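Local coordinates for protein prolyl-tRNA synthetase (Naegleria fowleri, PDB 6UYH) that probably charges tRNA(Pro) with proline at the expense of ATP, and here holds the inhibitor halofuginone together with the ATP analogue AMPPNP, at residues 56-61 and 192-197; 202-207 and 475-480; 207-212 and 440-445; 435-440 and 506-511. All coordinates share one frame; numbering follows the deposited sequence.

Contact 1: residues 56-61 and 192-197; sequences ESVQKF and KRVYEE
The ring of Phe61 meets the guanidinium of Arg193 edge-on: Phe61 CZ stands over the centre of one guanidinium face, 3.9 Å from Arg193 NH2, and the two planes are 83° apart. Val194 CG2 also lies at the rim of the ring, near its plane, and the edge of the guanidinium is taken by the carboxylate of Glu197. This is helix-helix packing in the class II synthetase catalytic part, between helices 49-67 and 177-198, whose local axes stay 11.0 Å apart at 132°, a spacing that Phe61 spans with its ring. Its CG lies anti to the backbone N (chi1 172°), which directs the ring to the other helix. Deeper in the interface two valines touch by single methyls, Val58 CG1 to Val194 CG1 at 4.0 Å, and both also rest on Leu271 of strand 261-272, so that the strand floors the helix pair. The apolar contact thus passes into a polar rim on the side of Arg193. One helical turn separates Arg193 from Glu197, and the salt bridge between them probably helps to hold the guanidinium with a face to the phenyl edge. The grip is side-on, one nitrogen to each oxygen: Arg193 NE reaches Glu197 OE1 at 3.0 Å from above the carboxylate plane, while Arg193 NH2 donates to the syn lone pair of Glu197 OE2 at 3.1 Å.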
loop_
_atom_site.group_PDB
_atom_site.type_symbol
_atom_site.label_atom_id
_atom_site.label_comp_id
_atom_site.label_asym_id
_atom_site.label_seq_id
_atom_site.Cartn_x
_atom_site.Cartn_y
_atom_site.Cartn_z
ATOM N N GLU A 56 -6.457 3.207 5.224
ATOM C CA GLU A 56 -6.735 1.846 4.763
ATOM C C GLU A 56 -8.222 1.642 4.494
ATOM O O GLU A 56 -8.593 0.898 3.577
ATOM C CB GLU A 56 -6.244 0.823 5.788
ATOM C CG GLU A 56 -4.742 0.747 5.883
ATOM C CD GLU A 56 -4.299 -0.323 6.862
ATOM O OE1 GLU A 56 -5.052 -0.597 7.821
ATOM O OE2 GLU A 56 -3.215 -0.891 6.667
ATOM N N SER A 57 -9.080 2.269 5.309
ATOM C CA SER A 57 -10.525 2.163 5.129
ATOM C C SER A 57 -10.958 2.825 3.831
ATOM O O SER A 57 -11.797 2.291 3.097
ATOM C CB SER A 57 -11.253 2.796 6.313
ATOM O OG SER A 57 -11.077 2.043 7.512
ATOM N N VAL A 58 -10.373 3.976 3.529
ATOM C CA VAL A 58 -10.635 4.635 2.254
ATOM C C VAL A 58 -10.195 3.742 1.105
ATOM O O VAL A 58 -10.930 3.558 0.126
ATOM C CB VAL A 58 -9.938 6.004 2.215
ATOM C CG1 VAL A 58 -10.011 6.604 0.804
ATOM C CG2 VAL A 58 -10.607 6.926 3.225
ATOM N N GLN A 59 -8.987 3.160 1.215
ATOM C CA GLN A 59 -8.466 2.269 0.176
ATOM C C GLN A 59 -9.427 1.117 -0.084
ATOM O O GLN A 59 -9.738 0.788 -1.234
ATOM C CB GLN A 59 -7.088 1.709 0.582
ATOM C CG GLN A 59 -5.946 2.731 0.760
ATOM C CD GLN A 59 -4.582 2.102 1.142
ATOM O OE1 GLN A 59 -4.495 1.155 1.946
ATOM N NE2 GLN A 59 -3.510 2.650 0.573
ATOM N N LYS A 60 -9.886 0.471 0.989
ATOM C CA LYS A 60 -10.734 -0.703 0.834
ATOM C C LYS A 60 -12.021 -0.351 0.102
ATOM O O LYS A 60 -12.446 -1.063 -0.818
ATOM C CB LYS A 60 -11.037 -1.302 2.208
ATOM C CG LYS A 60 -12.027 -2.453 2.178
ATOM C CD LYS A 60 -12.367 -2.923 3.584
ATOM C CE LYS A 60 -13.307 -4.107 3.551
ATOM N NZ LYS A 60 -13.122 -4.947 4.760
ATOM N N PHE A 61 -12.658 0.749 0.513
ATOM C CA PHE A 61 -13.886 1.200 -0.130
ATOM C C PHE A 61 -13.641 1.581 -1.586
ATOM O O PHE A 61 -14.370 1.142 -2.484
ATOM C CB PHE A 61 -14.455 2.390 0.637
ATOM C CG PHE A 61 -15.625 3.051 -0.042
ATOM C CD1 PHE A 61 -16.887 2.482 0.006
ATOM C CD2 PHE A 61 -15.460 4.249 -0.716
ATOM C CE1 PHE A 61 -17.977 3.109 -0.603
ATOM C CE2 PHE A 61 -16.539 4.888 -1.331
ATOM C CZ PHE A 61 -17.800 4.310 -1.276
ATOM N N LYS A 192 -17.048 12.091 -3.999
ATOM C CA LYS A 192 -18.121 12.582 -3.139
ATOM C C LYS A 192 -18.543 11.509 -2.134
ATOM O O LYS A 192 -18.760 11.802 -0.955
ATOM C CB LYS A 192 -19.309 13.035 -3.994
ATOM C CG LYS A 192 -20.585 13.394 -3.226
ATOM C CD LYS A 192 -21.517 12.199 -3.156
ATOM C CE LYS A 192 -22.966 12.600 -2.956
ATOM N NZ LYS A 192 -23.811 11.383 -3.104
ATOM N N ARG A 193 -18.647 10.252 -2.580
ATOM C CA ARG A 193 -19.059 9.190 -1.663
ATOM C C ARG A 193 -18.007 8.921 -0.590
ATOM O O ARG A 193 -18.358 8.618 0.556
ATOM C CB ARG A 193 -19.373 7.914 -2.441
ATOM C CG ARG A 193 -20.558 8.085 -3.387
ATOM C CD ARG A 193 -20.887 6.773 -4.076
ATOM N NE ARG A 193 -21.245 5.753 -3.100
ATOM C CZ ARG A 193 -21.154 4.446 -3.315
ATOM N NH1 ARG A 193 -20.722 3.989 -4.485
ATOM N NH2 ARG A 193 -21.491 3.598 -2.357
ATOM N N VAL A 194 -16.716 8.998 -0.932
ATOM C CA VAL A 194 -15.686 8.849 0.100
ATOM C C VAL A 194 -15.883 9.897 1.186
ATOM O O VAL A 194 -15.956 9.581 2.377
ATOM C CB VAL A 194 -14.271 8.947 -0.501
ATOM C CG1 VAL A 194 -13.217 9.048 0.641
ATOM C CG2 VAL A 194 -13.964 7.739 -1.403
ATOM N N TYR A 195 -15.974 11.166 0.790
ATOM C CA TYR A 195 -16.114 12.214 1.792
ATOM C C TYR A 195 -17.413 12.060 2.578
ATOM O O TYR A 195 -17.407 12.089 3.813
ATOM C CB TYR A 195 -16.034 13.581 1.128
ATOM C CG TYR A 195 -14.620 14.052 0.951
ATOM C CD1 TYR A 195 -13.996 14.025 -0.296
ATOM C CD2 TYR A 195 -13.883 14.493 2.051
ATOM C CE1 TYR A 195 -12.683 14.466 -0.445
ATOM C CE2 TYR A 195 -12.579 14.924 1.914
ATOM C CZ TYR A 195 -11.984 14.913 0.667
ATOM O OH TYR A 195 -10.679 15.346 0.552
ATOM N N GLU A 196 -18.535 11.856 1.883
ATOM C CA GLU A 196 -19.827 11.916 2.572
ATOM C C GLU A 196 -20.146 10.608 3.293
ATOM O O GLU A 196 -20.547 10.624 4.459
ATOM C CB GLU A 196 -20.932 12.296 1.587
ATOM C CG GLU A 196 -20.737 13.744 1.048
ATOM C CD GLU A 196 -22.008 14.424 0.592
ATOM O OE1 GLU A 196 -23.087 13.799 0.634
ATOM O OE2 GLU A 196 -21.919 15.604 0.190
ATOM N N GLU A 197 -19.945 9.464 2.630
ATOM C CA GLU A 197 -20.361 8.187 3.212
ATOM C C GLU A 197 -19.333 7.612 4.187
ATOM O O GLU A 197 -19.716 6.918 5.131
ATOM C CB GLU A 197 -20.658 7.168 2.107
ATOM C CG GLU A 197 -21.876 7.528 1.258
ATOM C CD GLU A 197 -22.093 6.591 0.068
ATOM O OE1 GLU A 197 -22.763 7.019 -0.894
ATOM O OE2 GLU A 197 -21.600 5.436 0.084
#

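Contact 2: residues 202-207 and 475-480; sequences PVIKGT and SLCVPL
Gly206 and Pro479 bring their CA atoms to 3.9 Å, and this close approach marks the tight part of a short antiparallel pairing between strands 204-207 and 474-479. The pairing is local, because the strand segments run at 89° to each other and diverge quickly. Cys477 presses on the glycine with both side-chain atoms, SG and CB each 3.8 Å from Gly206 CA; with no side chain on Gly206, the sulphur comes directly up to its CA. Thr207 and Val478 form a hydrogen-bonded pair, Val478 N to Thr207 O at 2.7 Å and nearly straight (172°), with Thr207 N returning to Val478 O. Two residues further on, Leu480 N donates to Lys205 O at 3.0 Å. The more open, water-bearing side is that of the partly exposed Thr207, Leu480 and Lys205. There the two leucine methyls part, Leu480 CD1 going to Lys205 CB and Leu480 CD2 to Thr207 CG2, each at 3.7 Å. A water bridges Thr207 OG1 and Val478 O; chi1 of 58° sets that hydroxyl between the threonine's own N and C. Lys205 sends its amine off to a salt bridge with Glu189 of helix 177-198. Strand 219-227 hydrogen-bonds to Ile204 and Gly206, strand 505-512 takes up Leu476 and Cys477 at a classic beta bulge facing Leu508, and Met413 of helix 391-415 packs on Ile204.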
loop_
_atom_site.group_PDB
_atom_site.type_symbol
_atom_site.label_atom_id
_atom_site.label_comp_id
_atom_site.label_asym_id
_atom_site.label_seq_id
_atom_site.Cartn_x
_atom_site.Cartn_y
_atom_site.Cartn_z
ATOM N N PRO A 202 -19.352 17.016 3.881
ATOM C CA PRO A 202 -20.104 17.389 2.679
ATOM C C PRO A 202 -19.199 18.029 1.640
ATOM O O PRO A 202 -18.182 18.648 1.964
ATOM C CB PRO A 202 -21.133 18.394 3.214
ATOM C CG PRO A 202 -20.412 19.070 4.345
ATOM C CD PRO A 202 -19.576 17.960 4.989
ATOM N N VAL A 203 -19.585 17.879 0.366
ATOM C CA VAL A 203 -18.770 18.371 -0.739
ATOM C C VAL A 203 -19.637 19.172 -1.695
ATOM O O VAL A 203 -20.866 19.069 -1.703
ATOM C CB VAL A 203 -18.055 17.246 -1.536
ATOM C CG1 VAL A 203 -17.220 16.350 -0.634
ATOM C CG2 VAL A 203 -19.050 16.438 -2.336
ATOM N N ILE A 204 -18.963 19.972 -2.517
ATOM C CA ILE A 204 -19.575 20.666 -3.644
ATOM C C ILE A 204 -18.798 20.278 -4.891
ATOM O O ILE A 204 -17.578 20.477 -4.948
ATOM C CB ILE A 204 -19.560 22.189 -3.467
ATOM C CG1 ILE A 204 -20.350 22.597 -2.225
ATOM C CG2 ILE A 204 -20.161 22.848 -4.705
ATOM C CD1 ILE A 204 -20.157 24.051 -1.855
ATOM N N LYS A 205 -19.495 19.727 -5.883
ATOM C CA LYS A 205 -18.867 19.363 -7.147
ATOM C C LYS A 205 -18.816 20.569 -8.074
ATOM O O LYS A 205 -19.791 21.300 -8.204
ATOM C CB LYS A 205 -19.661 18.255 -7.836
ATOM C CG LYS A 205 -19.623 16.904 -7.170
ATOM C CD LYS A 205 -20.598 15.985 -7.906
ATOM C CE LYS A 205 -20.532 14.545 -7.384
ATOM N NZ LYS A 205 -21.556 13.718 -8.093
ATOM N N GLY A 206 -17.698 20.735 -8.769
ATOM C CA GLY A 206 -17.624 21.816 -9.731
ATOM C C GLY A 206 -16.473 21.588 -10.684
ATOM O O GLY A 206 -15.695 20.645 -10.541
ATOM N N THR A 207 -16.389 22.459 -11.682
ATOM C CA THR A 207 -15.231 22.498 -12.560
ATOM C C THR A 207 -14.306 23.625 -12.116
ATOM O O THR A 207 -14.762 24.663 -11.639
ATOM C CB THR A 207 -15.647 22.723 -14.017
ATOM O OG1 THR A 207 -16.373 23.949 -14.104
ATOM C CG2 THR A 207 -16.545 21.601 -14.494
ATOM N N SER A 475 -10.441 31.251 -6.860
ATOM C CA SER A 475 -11.550 30.489 -7.397
ATOM C C SER A 475 -11.505 29.089 -6.805
ATOM O O SER A 475 -10.436 28.476 -6.695
ATOM C CB SER A 475 -11.503 30.434 -8.923
ATOM O OG SER A 475 -10.437 29.623 -9.345
ATOM N N LEU A 476 -12.657 28.611 -6.365
ATOM C CA LEU A 476 -12.760 27.271 -5.809
ATOM C C LEU A 476 -13.298 26.309 -6.862
ATOM O O LEU A 476 -12.627 25.344 -7.234
ATOM C CB LEU A 476 -13.637 27.314 -4.552
ATOM C CG LEU A 476 -13.157 28.366 -3.537
ATOM C CD1 LEU A 476 -14.117 28.445 -2.341
ATOM C CD2 LEU A 476 -11.708 28.108 -3.089
ATOM N N CYS A 477 -14.466 26.613 -7.421
ATOM C CA CYS A 477 -14.974 25.860 -8.558
ATOM C C CYS A 477 -16.127 26.641 -9.158
ATOM O O CYS A 477 -16.681 27.547 -8.533
ATOM C CB CYS A 477 -15.445 24.468 -8.151
ATOM S SG CYS A 477 -16.913 24.503 -7.111
ATOM N N VAL A 478 -16.491 26.269 -10.379
ATOM C CA VAL A 478 -17.781 26.635 -10.953
ATOM C C VAL A 478 -18.733 25.470 -10.684
ATOM O O VAL A 478 -18.570 24.393 -11.299
ATOM C CB VAL A 478 -17.663 26.937 -12.452
ATOM C CG1 VAL A 478 -19.017 27.347 -13.018
ATOM C CG2 VAL A 478 -16.615 28.026 -12.690
ATOM N N PRO A 479 -19.683 25.607 -9.762
ATOM C CA PRO A 479 -20.516 24.455 -9.379
ATOM C C PRO A 479 -21.193 23.812 -10.584
ATOM O O PRO A 479 -21.717 24.507 -11.460
ATOM C CB PRO A 479 -21.539 25.073 -8.421
ATOM C CG PRO A 479 -20.817 26.234 -7.807
ATOM C CD PRO A 479 -19.963 26.796 -8.933
ATOM N N LEU A 480 -21.161 22.466 -10.631
ATOM C CA LEU A 480 -21.839 21.740 -11.704
ATOM C C LEU A 480 -23.332 22.035 -11.728
ATOM O O LEU A 480 -23.925 22.212 -12.803
ATOM C CB LEU A 480 -21.628 20.227 -11.554
ATOM C CG LEU A 480 -20.206 19.693 -11.537
ATOM C CD1 LEU A 480 -20.251 18.177 -11.517
ATOM C CD2 LEU A 480 -19.445 20.198 -12.749
HETATM O O HOH W 1 -19.090 23.930 -14.465
#

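Contact 3: residues 207-212 and 440-445; sequences TKTENE and WHESKA
Glu442 meets Thr209 and Glu210 in a largely polar contact between two loops, at the partly exposed border where the catalytic domain faces the C-terminal domain of prolyl-tRNA synthetase. Its carboxylate is the centre. Glu442 OE2 accepts the backbone N-H of Glu210 at 3.1 Å, the donor standing well above the carboxylate plane (54° out of it), and a water donates to the same oxygen while accepting from Asn211 N. The other oxygen, Glu442 OE1, lies 3.3 Å from Thr209 CB and takes a weak bond from Trp440 NE1, at the edge of the indole. A bend at chi2 (60°) turns Glu442 CD towards these partners. Glu210 crosses Glu442 at about a right angle. Glu210 OE2 is 5.1 Å from Glu442 OE2, so the like charges probably repel, which the two N-H and water donors to Glu442 OE2 would partly ease. On the apolar side Thr209 CG2 approaches Trp440 CZ2 at 3.9 Å, and at the outer rim the aliphatic part of Lys444 runs past Glu210 and Asn211. Glu447 of helix 444-457 binds both Thr209 OG1 and Asn211 ND2, and Ser443 caps the start of that helix, while Ser475 of strand 474-479 also reaches Thr209 OG1.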
loop_
_atom_site.group_PDB
_atom_site.type_symbol
_atom_site.label_atom_id
_atom_site.label_comp_id
_atom_site.label_asym_id
_atom_site.label_seq_id
_atom_site.Cartn_x
_atom_site.Cartn_y
_atom_site.Cartn_z
ATOM N N THR A 207 -16.389 22.459 -11.682
ATOM C CA THR A 207 -15.231 22.498 -12.560
ATOM C C THR A 207 -14.306 23.625 -12.116
ATOM O O THR A 207 -14.762 24.663 -11.639
ATOM C CB THR A 207 -15.647 22.723 -14.017
ATOM O OG1 THR A 207 -16.373 23.949 -14.104
ATOM C CG2 THR A 207 -16.545 21.601 -14.494
ATOM N N LYS A 208 -13.005 23.417 -12.276
ATOM C CA LYS A 208 -12.056 24.484 -11.998
ATOM C C LYS A 208 -12.001 25.485 -13.151
ATOM O O LYS A 208 -12.304 25.164 -14.306
ATOM C CB LYS A 208 -10.665 23.909 -11.732
ATOM C CG LYS A 208 -10.565 23.181 -10.415
ATOM C CD LYS A 208 -9.121 22.837 -10.115
ATOM C CE LYS A 208 -9.008 21.979 -8.874
ATOM N NZ LYS A 208 -7.582 21.686 -8.574
ATOM N N THR A 209 -11.650 26.729 -12.818
ATOM C CA THR A 209 -11.448 27.744 -13.841
ATOM C C THR A 209 -10.165 27.470 -14.632
ATOM O O THR A 209 -9.348 26.624 -14.265
ATOM C CB THR A 209 -11.365 29.127 -13.204
ATOM O OG1 THR A 209 -10.263 29.139 -12.290
ATOM C CG2 THR A 209 -12.633 29.423 -12.437
ATOM N N GLU A 210 -9.973 28.235 -15.710
ATOM C CA GLU A 210 -8.800 28.018 -16.555
ATOM C C GLU A 210 -7.503 28.185 -15.764
ATOM O O GLU A 210 -6.530 27.458 -15.994
ATOM C CB GLU A 210 -8.832 28.963 -17.755
ATOM C CG GLU A 210 -9.944 28.647 -18.747
ATOM C CD GLU A 210 -9.869 27.222 -19.275
ATOM O OE1 GLU A 210 -8.782 26.820 -19.739
ATOM O OE2 GLU A 210 -10.893 26.502 -19.215
ATOM N N ASN A 211 -7.480 29.117 -14.810
ATOM C CA ASN A 211 -6.258 29.358 -14.051
ATOM C C ASN A 211 -5.965 28.235 -13.066
ATOM O O ASN A 211 -4.795 27.944 -12.794
ATOM C CB ASN A 211 -6.347 30.699 -13.314
ATOM C CG ASN A 211 -5.159 30.944 -12.398
ATOM O OD1 ASN A 211 -4.023 31.059 -12.855
ATOM N ND2 ASN A 211 -5.421 31.036 -11.096
ATOM N N GLU A 212 -6.997 27.586 -12.530
ATOM C CA GLU A 212 -6.793 26.576 -11.507
ATOM C C GLU A 212 -6.755 25.157 -12.051
ATOM O O GLU A 212 -6.312 24.254 -11.338
ATOM C CB GLU A 212 -7.882 26.680 -10.433
ATOM C CG GLU A 212 -7.740 27.906 -9.545
ATOM C CD GLU A 212 -6.534 27.813 -8.623
ATOM O OE1 GLU A 212 -6.252 26.704 -8.122
ATOM O OE2 GLU A 212 -5.867 28.845 -8.405
ATOM N N TRP A 440 -19.847 35.379 -12.938
ATOM C CA TRP A 440 -18.553 34.965 -13.453
ATOM C C TRP A 440 -18.584 34.912 -14.971
ATOM O O TRP A 440 -19.544 34.407 -15.551
ATOM C CB TRP A 440 -18.181 33.595 -12.876
ATOM C CG TRP A 440 -16.869 33.063 -13.340
ATOM C CD1 TRP A 440 -16.657 31.915 -14.041
ATOM C CD2 TRP A 440 -15.580 33.661 -13.152
ATOM N NE1 TRP A 440 -15.315 31.757 -14.296
ATOM C CE2 TRP A 440 -14.632 32.809 -13.753
ATOM C CE3 TRP A 440 -15.134 34.823 -12.521
ATOM C CZ2 TRP A 440 -13.263 33.091 -13.756
ATOM C CZ3 TRP A 440 -13.771 35.107 -12.530
ATOM C CH2 TRP A 440 -12.857 34.244 -13.139
ATOM N N HIS A 441 -17.552 35.465 -15.606
ATOM C CA HIS A 441 -17.226 35.145 -16.990
ATOM C C HIS A 441 -15.776 34.702 -17.003
ATOM O O HIS A 441 -14.900 35.442 -16.546
ATOM C CB HIS A 441 -17.442 36.334 -17.932
ATOM C CG HIS A 441 -17.302 35.973 -19.377
ATOM N ND1 HIS A 441 -18.320 36.148 -20.291
ATOM C CD2 HIS A 441 -16.269 35.427 -20.065
ATOM C CE1 HIS A 441 -17.918 35.734 -21.480
ATOM N NE2 HIS A 441 -16.678 35.287 -21.369
ATOM N N GLU A 442 -15.524 33.506 -17.529
ATOM C CA GLU A 442 -14.204 32.890 -17.419
ATOM C C GLU A 442 -13.117 33.788 -17.995
ATOM O O GLU A 442 -13.232 34.297 -19.117
ATOM C CB GLU A 442 -14.198 31.537 -18.133
ATOM C CG GLU A 442 -12.812 30.897 -18.219
ATOM C CD GLU A 442 -12.197 30.629 -16.844
ATOM O OE1 GLU A 442 -12.909 30.110 -15.958
ATOM O OE2 GLU A 442 -11.005 30.949 -16.656
ATOM N N SER A 443 -12.051 33.974 -17.213
ATOM C CA SER A 443 -10.932 34.831 -17.575
ATOM C C SER A 443 -9.815 34.681 -16.551
ATOM O O SER A 443 -10.043 34.899 -15.359
ATOM C CB SER A 443 -11.380 36.290 -17.649
ATOM O OG SER A 443 -10.278 37.174 -17.658
ATOM N N LYS A 444 -8.610 34.309 -16.996
ATOM C CA LYS A 444 -7.475 34.279 -16.074
ATOM C C LYS A 444 -7.215 35.658 -15.478
ATOM O O LYS A 444 -6.908 35.784 -14.285
ATOM C CB LYS A 444 -6.221 33.766 -16.791
ATOM C CG LYS A 444 -6.261 32.292 -17.153
ATOM C CD LYS A 444 -5.006 31.882 -17.917
ATOM C CE LYS A 444 -4.961 30.378 -18.147
ATOM N NZ LYS A 444 -3.783 29.967 -18.965
ATOM N N ALA A 445 -7.333 36.704 -16.297
ATOM C CA ALA A 445 -7.062 38.057 -15.821
ATOM C C ALA A 445 -8.083 38.503 -14.782
ATOM O O ALA A 445 -7.728 39.180 -13.808
ATOM C CB ALA A 445 -7.035 39.030 -16.999
HETATM O O HOH W 2 -9.177 31.546 -14.537
#

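Contact 4: residues 435-440 and 506-511; sequences MCLIPW and WALFGR
Ile438, Ala507, Phe509 and Trp440 make the apolar centre. Ile438 CD1 sits over one face of the Phe509 ring, 3.9 Å from its centroid, in a CH-pi contact; chi1 of 66° places Ile438 CG1 between its own N and C, and CD1 continues from it to the ring. Ala507 CB makes a second CH-pi contact, over the five-membered ring of Trp440, 3.5 Å from Trp440 CG. The six-membered ring of that indole meets Phe509 obliquely, planes at 55°, with Trp440 CZ3 3.8 Å from Phe509 CZ. On the other face of the sheet Leu437 CD2 touches Leu508 CD1 at 3.9 Å. At the strand end, Met435 SD separately reaches Leu508 CD2. Trp506 lies with its benzo edge against the backbone of the opposite strand, Trp506 CZ3 3.6 Å from Leu437 O, and packs on Pro439 CD. Between the two faces runs the polar backbone ladder of an antiparallel strand pair. Cys436 and Phe509 exchange two bonds, the tighter from Phe509 N to Cys436 O at 2.8 Å (174°), and Ile438 and Ala507 exchange two more. The indole N-H of Trp506 is satisfied by Pro486 O. Strand 417-419 runs parallel on the far flank of 435-440, strand 474-479 borders 505-512, and helices 423-431 and 444-457 pack on the face of Ile438 and Phe509, through Phe426 and Ile450.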
loop_
_atom_site.group_PDB
_atom_site.type_symbol
_atom_site.label_atom_id
_atom_site.label_comp_id
_atom_site.label_asym_id
_atom_site.label_seq_id
_atom_site.Cartn_x
_atom_site.Cartn_y
_atom_site.Cartn_z
ATOM N N MET A 435 -17.773 31.486 2.026
ATOM C CA MET A 435 -17.560 31.311 0.604
ATOM C C MET A 435 -18.597 32.138 -0.141
ATOM O O MET A 435 -19.708 32.348 0.351
ATOM C CB MET A 435 -17.671 29.842 0.208
ATOM C CG MET A 435 -16.729 28.956 0.986
ATOM S SD MET A 435 -16.700 27.291 0.298
ATOM C CE MET A 435 -18.171 26.601 1.043
ATOM N N CYS A 436 -18.220 32.606 -1.330
ATOM C CA CYS A 436 -19.001 33.587 -2.066
ATOM C C CYS A 436 -19.326 33.066 -3.458
ATOM O O CYS A 436 -18.433 32.608 -4.174
ATOM C CB CYS A 436 -18.242 34.907 -2.191
ATOM S SG CYS A 436 -17.735 35.591 -0.605
ATOM N N LEU A 437 -20.595 33.179 -3.845
ATOM C CA LEU A 437 -21.016 32.896 -5.209
ATOM C C LEU A 437 -21.049 34.217 -5.959
ATOM O O LEU A 437 -21.774 35.139 -5.562
ATOM C CB LEU A 437 -22.389 32.225 -5.246
ATOM C CG LEU A 437 -22.512 30.728 -4.988
ATOM C CD1 LEU A 437 -23.983 30.385 -4.751
ATOM C CD2 LEU A 437 -21.947 29.928 -6.154
ATOM N N ILE A 438 -20.242 34.326 -7.011
ATOM C CA ILE A 438 -20.140 35.597 -7.725
ATOM C C ILE A 438 -20.555 35.413 -9.181
ATOM O O ILE A 438 -20.384 34.322 -9.748
ATOM C CB ILE A 438 -18.721 36.191 -7.636
ATOM C CG1 ILE A 438 -17.701 35.317 -8.376
ATOM C CG2 ILE A 438 -18.316 36.381 -6.189
ATOM C CD1 ILE A 438 -16.391 36.039 -8.668
ATOM N N PRO A 439 -21.104 36.445 -9.819
ATOM C CA PRO A 439 -21.274 36.398 -11.274
ATOM C C PRO A 439 -19.913 36.229 -11.920
ATOM O O PRO A 439 -18.930 36.840 -11.497
ATOM C CB PRO A 439 -21.896 37.761 -11.620
ATOM C CG PRO A 439 -22.051 38.495 -10.357
ATOM C CD PRO A 439 -21.358 37.781 -9.255
ATOM N N TRP A 440 -19.847 35.379 -12.938
ATOM C CA TRP A 440 -18.553 34.965 -13.453
ATOM C C TRP A 440 -18.584 34.912 -14.971
ATOM O O TRP A 440 -19.544 34.407 -15.551
ATOM C CB TRP A 440 -18.181 33.595 -12.876
ATOM C CG TRP A 440 -16.869 33.063 -13.340
ATOM C CD1 TRP A 440 -16.657 31.915 -14.041
ATOM C CD2 TRP A 440 -15.580 33.661 -13.152
ATOM N NE1 TRP A 440 -15.315 31.757 -14.296
ATOM C CE2 TRP A 440 -14.632 32.809 -13.753
ATOM C CE3 TRP A 440 -15.134 34.823 -12.521
ATOM C CZ2 TRP A 440 -13.263 33.091 -13.756
ATOM C CZ3 TRP A 440 -13.771 35.107 -12.530
ATOM C CH2 TRP A 440 -12.857 34.244 -13.139
ATOM N N TRP A 506 -22.307 31.272 -12.374
ATOM C CA TRP A 506 -21.886 31.618 -11.028
ATOM C C TRP A 506 -20.655 30.812 -10.662
ATOM O O TRP A 506 -20.598 29.608 -10.934
ATOM C CB TRP A 506 -22.995 31.328 -10.012
ATOM C CG TRP A 506 -24.199 32.209 -10.150
ATOM C CD1 TRP A 506 -25.313 31.956 -10.893
ATOM C CD2 TRP A 506 -24.425 33.464 -9.493
ATOM N NE1 TRP A 506 -26.221 32.983 -10.747
ATOM C CE2 TRP A 506 -25.699 33.921 -9.894
ATOM C CE3 TRP A 506 -23.671 34.249 -8.609
ATOM C CZ2 TRP A 506 -26.238 35.133 -9.444
ATOM C CZ3 TRP A 506 -24.207 35.452 -8.158
ATOM C CH2 TRP A 506 -25.480 35.881 -8.582
ATOM N N ALA A 507 -19.671 31.476 -10.067
ATOM C CA ALA A 507 -18.472 30.812 -9.573
ATOM C C ALA A 507 -18.365 30.940 -8.059
ATOM O O ALA A 507 -18.722 31.968 -7.470
ATOM C CB ALA A 507 -17.210 31.388 -10.232
ATOM N N LEU A 508 -17.840 29.887 -7.431
ATOM C CA LEU A 508 -17.588 29.884 -5.997
ATOM C C LEU A 508 -16.147 30.328 -5.751
ATOM O O LEU A 508 -15.203 29.731 -6.284
ATOM C CB LEU A 508 -17.847 28.488 -5.425
ATOM C CG LEU A 508 -17.989 28.356 -3.908
ATOM C CD1 LEU A 508 -19.261 29.018 -3.422
ATOM C CD2 LEU A 508 -17.931 26.859 -3.500
ATOM N N PHE A 509 -15.993 31.410 -4.987
ATOM C CA PHE A 509 -14.710 31.974 -4.610
ATOM C C PHE A 509 -14.609 31.992 -3.094
ATOM O O PHE A 509 -15.619 32.130 -2.394
ATOM C CB PHE A 509 -14.549 33.421 -5.135
ATOM C CG PHE A 509 -14.007 33.508 -6.533
ATOM C CD1 PHE A 509 -14.761 33.066 -7.611
ATOM C CD2 PHE A 509 -12.743 34.040 -6.768
ATOM C CE1 PHE A 509 -14.268 33.152 -8.900
ATOM C CE2 PHE A 509 -12.237 34.123 -8.067
ATOM C CZ PHE A 509 -13.003 33.680 -9.131
ATOM N N GLY A 510 -13.389 31.891 -2.589
ATOM C CA GLY A 510 -13.205 31.924 -1.149
ATOM C C GLY A 510 -11.740 31.840 -0.783
ATOM O O GLY A 510 -10.868 31.642 -1.635
ATOM N N ARG A 511 -11.476 32.033 0.509
ATOM C CA ARG A 511 -10.167 31.702 1.049
ATOM C C ARG A 511 -9.975 30.190 1.016
ATOM O O ARG A 511 -10.936 29.422 0.995
ATOM C CB ARG A 511 -10.023 32.230 2.476
ATOM C CG ARG A 511 -10.206 33.747 2.567
ATOM C CD ARG A 511 -11.282 34.114 3.582
ATOM N NE ARG A 511 -10.987 33.595 4.916
ATOM C CZ ARG A 511 -10.415 34.302 5.887
ATOM N NH1 ARG A 511 -10.187 33.736 7.069
ATOM N NH2 ARG A 511 -10.078 35.574 5.683
#

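How the contacts relate
From the N terminus, contact 1 closes first, joining helix 49-67 to helix 177-198 before any other contact opens. Through Val203, which packs back on Tyr195, helix 177-198 leads into strand 204-207, where contact 2 begins. Its long loop, closed only at 475-480, encloses contact 3, which shares Thr207 with it and ties 207-212 to 440-445. Contact 4 opens inside that loop, at 435-440, and closes beyond it at 506-511, thereby crossing contacts 2 and 3; Trp440 belongs to both 3 and 4. Strands 474-479 and 505-512 are neighbours, so contacts 2 and 4 join the C-terminal region to the catalytic part through continuous strand pairing.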